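Local coordinates for phosphoribosyltransferase (Thermus thermophilus, PDB 1WD5), which is of unproven function but probably acts as a phosphoribosyltransferase, transferring a phosphoribosyl group, at residues A[51-56]-A[108-113]. Numbering follows the deposited sequence.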
loop_
_atom_site.group_PDB
_atom_site.type_symbol
_atom_site.label_atom_id
_atom_site.label_comp_id
_atom_site.label_asym_id
_atom_site.label_seq_id
_atom_site.Cartn_x
_atom_site.Cartn_y
_atom_site.Cartn_z
ATOM N N VAL A 51 0.325 7.246 -5.357
ATOM C CA VAL A 51 0.650 6.778 -4.028
ATOM C C VAL A 51 -0.637 6.612 -3.231
ATOM O O VAL A 51 -1.619 7.315 -3.473
ATOM C CB VAL A 51 1.560 7.795 -3.316
ATOM C CG1 VAL A 51 0.845 9.143 -3.220
ATOM C CG2 VAL A 51 1.932 7.296 -1.942
ATOM N N VAL A 52 -0.640 5.664 -2.302
ATOM C CA VAL A 52 -1.802 5.461 -1.453
ATOM C C VAL A 52 -1.379 6.041 -0.118
ATOM O O VAL A 52 -0.332 5.678 0.424
ATOM C CB VAL A 52 -2.187 3.960 -1.322
ATOM C CG1 VAL A 52 -1.017 3.142 -0.819
ATOM C CG2 VAL A 52 -3.385 3.822 -0.395
ATOM N N LEU A 53 -2.184 6.967 0.390
ATOM C CA LEU A 53 -1.891 7.658 1.638
ATOM C C LEU A 53 -2.941 7.340 2.694
ATOM O O LEU A 53 -4.060 7.861 2.656
ATOM C CB LEU A 53 -1.836 9.161 1.361
ATOM C CG LEU A 53 -0.709 9.553 0.393
ATOM C CD1 LEU A 53 -0.974 10.914 -0.244
ATOM C CD2 LEU A 53 0.608 9.562 1.159
ATOM N N VAL A 54 -2.564 6.486 3.640
ATOM C CA VAL A 54 -3.471 6.049 4.692
ATOM C C VAL A 54 -2.723 5.777 5.999
ATOM O O VAL A 54 -1.492 5.697 6.014
ATOM C CB VAL A 54 -4.173 4.739 4.277
ATOM C CG1 VAL A 54 -4.888 4.919 2.946
ATOM C CG2 VAL A 54 -3.143 3.628 4.159
ATOM N N ARG A 55 -3.484 5.630 7.083
ATOM C CA ARG A 55 -2.945 5.332 8.405
ATOM C C ARG A 55 -3.852 4.325 9.101
ATOM O O ARG A 55 -5.075 4.345 8.941
ATOM C CB ARG A 55 -2.864 6.594 9.274
ATOM C CG ARG A 55 -1.780 7.591 8.866
ATOM C CD ARG A 55 -0.392 7.054 9.160
ATOM N NE ARG A 55 -0.192 6.818 10.587
ATOM C CZ ARG A 55 0.856 6.178 11.097
ATOM N NH1 ARG A 55 1.811 5.710 10.299
ATOM N NH2 ARG A 55 0.945 5.985 12.404
ATOM N N LYS A 56 -3.248 3.439 9.876
ATOM C CA LYS A 56 -4.012 2.454 10.617
ATOM C C LYS A 56 -4.509 3.102 11.907
ATOM O O LYS A 56 -3.813 3.925 12.504
ATOM C CB LYS A 56 -3.124 1.255 10.947
ATOM C CG LYS A 56 -3.776 0.207 11.829
ATOM C CD LYS A 56 -2.977 0.022 13.103
ATOM C CE LYS A 56 -1.532 -0.353 12.798
ATOM N NZ LYS A 56 -0.640 -0.020 13.940
ATOM N N ARG A 108 2.397 17.652 0.474
ATOM C CA ARG A 108 3.524 17.808 -0.435
ATOM C C ARG A 108 3.473 16.860 -1.623
ATOM O O ARG A 108 3.864 17.235 -2.725
ATOM C CB ARG A 108 4.863 17.680 0.307
ATOM C CG ARG A 108 5.051 16.452 1.158
ATOM C CD ARG A 108 6.174 16.703 2.171
ATOM N NE ARG A 108 6.284 15.631 3.162
ATOM C CZ ARG A 108 6.893 15.752 4.338
ATOM N NH1 ARG A 108 7.455 16.905 4.684
ATOM N NH2 ARG A 108 6.938 14.720 5.171
ATOM N N TYR A 109 2.992 15.638 -1.418
ATOM C CA TYR A 109 2.897 14.697 -2.531
ATOM C C TYR A 109 1.816 15.170 -3.510
ATOM O O TYR A 109 2.004 15.125 -4.727
ATOM C CB TYR A 109 2.538 13.290 -2.038
ATOM C CG TYR A 109 3.644 12.528 -1.320
ATOM C CD1 TYR A 109 3.404 11.251 -0.810
ATOM C CD2 TYR A 109 4.919 13.069 -1.156
ATOM C CE1 TYR A 109 4.396 10.531 -0.160
ATOM C CE2 TYR A 109 5.929 12.353 -0.505
ATOM C CZ TYR A 109 5.655 11.083 -0.009
ATOM O OH TYR A 109 6.630 10.351 0.631
ATOM N N ARG A 110 0.686 15.629 -2.979
ATOM C CA ARG A 110 -0.409 16.081 -3.831
ATOM C C ARG A 110 -0.088 17.364 -4.578
ATOM O O ARG A 110 -0.733 17.684 -5.574
ATOM C CB ARG A 110 -1.697 16.246 -3.016
ATOM C CG ARG A 110 -2.291 14.915 -2.545
ATOM C CD ARG A 110 -2.474 13.963 -3.722
ATOM N NE ARG A 110 -2.801 12.593 -3.323
ATOM C CZ ARG A 110 -2.459 11.520 -4.032
ATOM N NH1 ARG A 110 -1.783 11.672 -5.162
ATOM N NH2 ARG A 110 -2.795 10.302 -3.626
ATOM N N ARG A 111 0.911 18.101 -4.104
ATOM C CA ARG A 111 1.301 19.328 -4.777
ATOM C C ARG A 111 1.996 19.004 -6.102
ATOM O O ARG A 111 1.915 19.780 -7.054
ATOM C CB ARG A 111 2.228 20.147 -3.886
ATOM C CG ARG A 111 2.656 21.481 -4.482
ATOM C CD ARG A 111 3.145 22.398 -3.377
ATOM N NE ARG A 111 2.079 22.649 -2.416
ATOM C CZ ARG A 111 2.229 22.598 -1.095
ATOM N NH1 ARG A 111 3.411 22.302 -0.573
ATOM N NH2 ARG A 111 1.195 22.837 -0.297
ATOM N N VAL A 112 2.669 17.856 -6.166
ATOM C CA VAL A 112 3.369 17.453 -7.385
ATOM C C VAL A 112 2.595 16.459 -8.257
ATOM O O VAL A 112 2.894 16.313 -9.440
ATOM C CB VAL A 112 4.760 16.847 -7.070
ATOM C CG1 VAL A 112 5.613 17.864 -6.342
ATOM C CG2 VAL A 112 4.612 15.590 -6.232
ATOM N N ARG A 113 1.613 15.766 -7.678
ATOM C CA ARG A 113 0.801 14.808 -8.436
ATOM C C ARG A 113 -0.550 14.617 -7.745
ATOM O O ARG A 113 -0.627 14.077 -6.640
ATOM C CB ARG A 113 1.569 13.476 -8.604
ATOM C CG ARG A 113 0.878 12.185 -8.134
ATOM C CD ARG A 113 -0.391 11.861 -8.903
ATOM N NE ARG A 113 -0.280 10.742 -9.841
ATOM C CZ ARG A 113 -1.183 10.507 -10.789
ATOM N NH1 ARG A 113 -2.232 11.313 -10.899
ATOM N NH2 ARG A 113 -1.045 9.488 -11.626
#
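Leu53 CD2 lies 3.8 Å from Tyr109 CD1, and Val51 CG1 comes to 4.1 Å from that same ring carbon, so one corner of the phenol ring receives two branched aliphatic side chains. Val51 and the tyrosine cross at about a right angle. Tyrosine suits this place because its ring packs among apolar groups, including Val199 and Leu203 of helix 196-204, while its hydroxyl is hydrogen-bonded to Asp196. Through these side chains the C-terminal part of helix 88-112 is packed against strand 48-59 of the mixed sheet, in a domain of the type I phosphoribosyltransferase family. The polar part belongs to Arg110, whose guanidinium reaches the strand although CB does not point there. Its NH2 gives a weak bond to Val51 O at 3.2 Å (N-H...O 130°), whereas NH1 gives a straighter one to Arg113 O (3.1 Å, 159°), which lies in the guanidinium plane. NE pairs with Glu72 and NH1 also with Asp50. The branched methyls of Val51 and Leu53 suit this buried place by packing against both ring and guanidinium: Val51 CG1 is 3.8 Å from Arg110 NH2, and Leu53 meets the arginine tip to tip. A methionine in place of Arg110 would probably leave Glu72 without this cationic mate and Arg113 O without this donor.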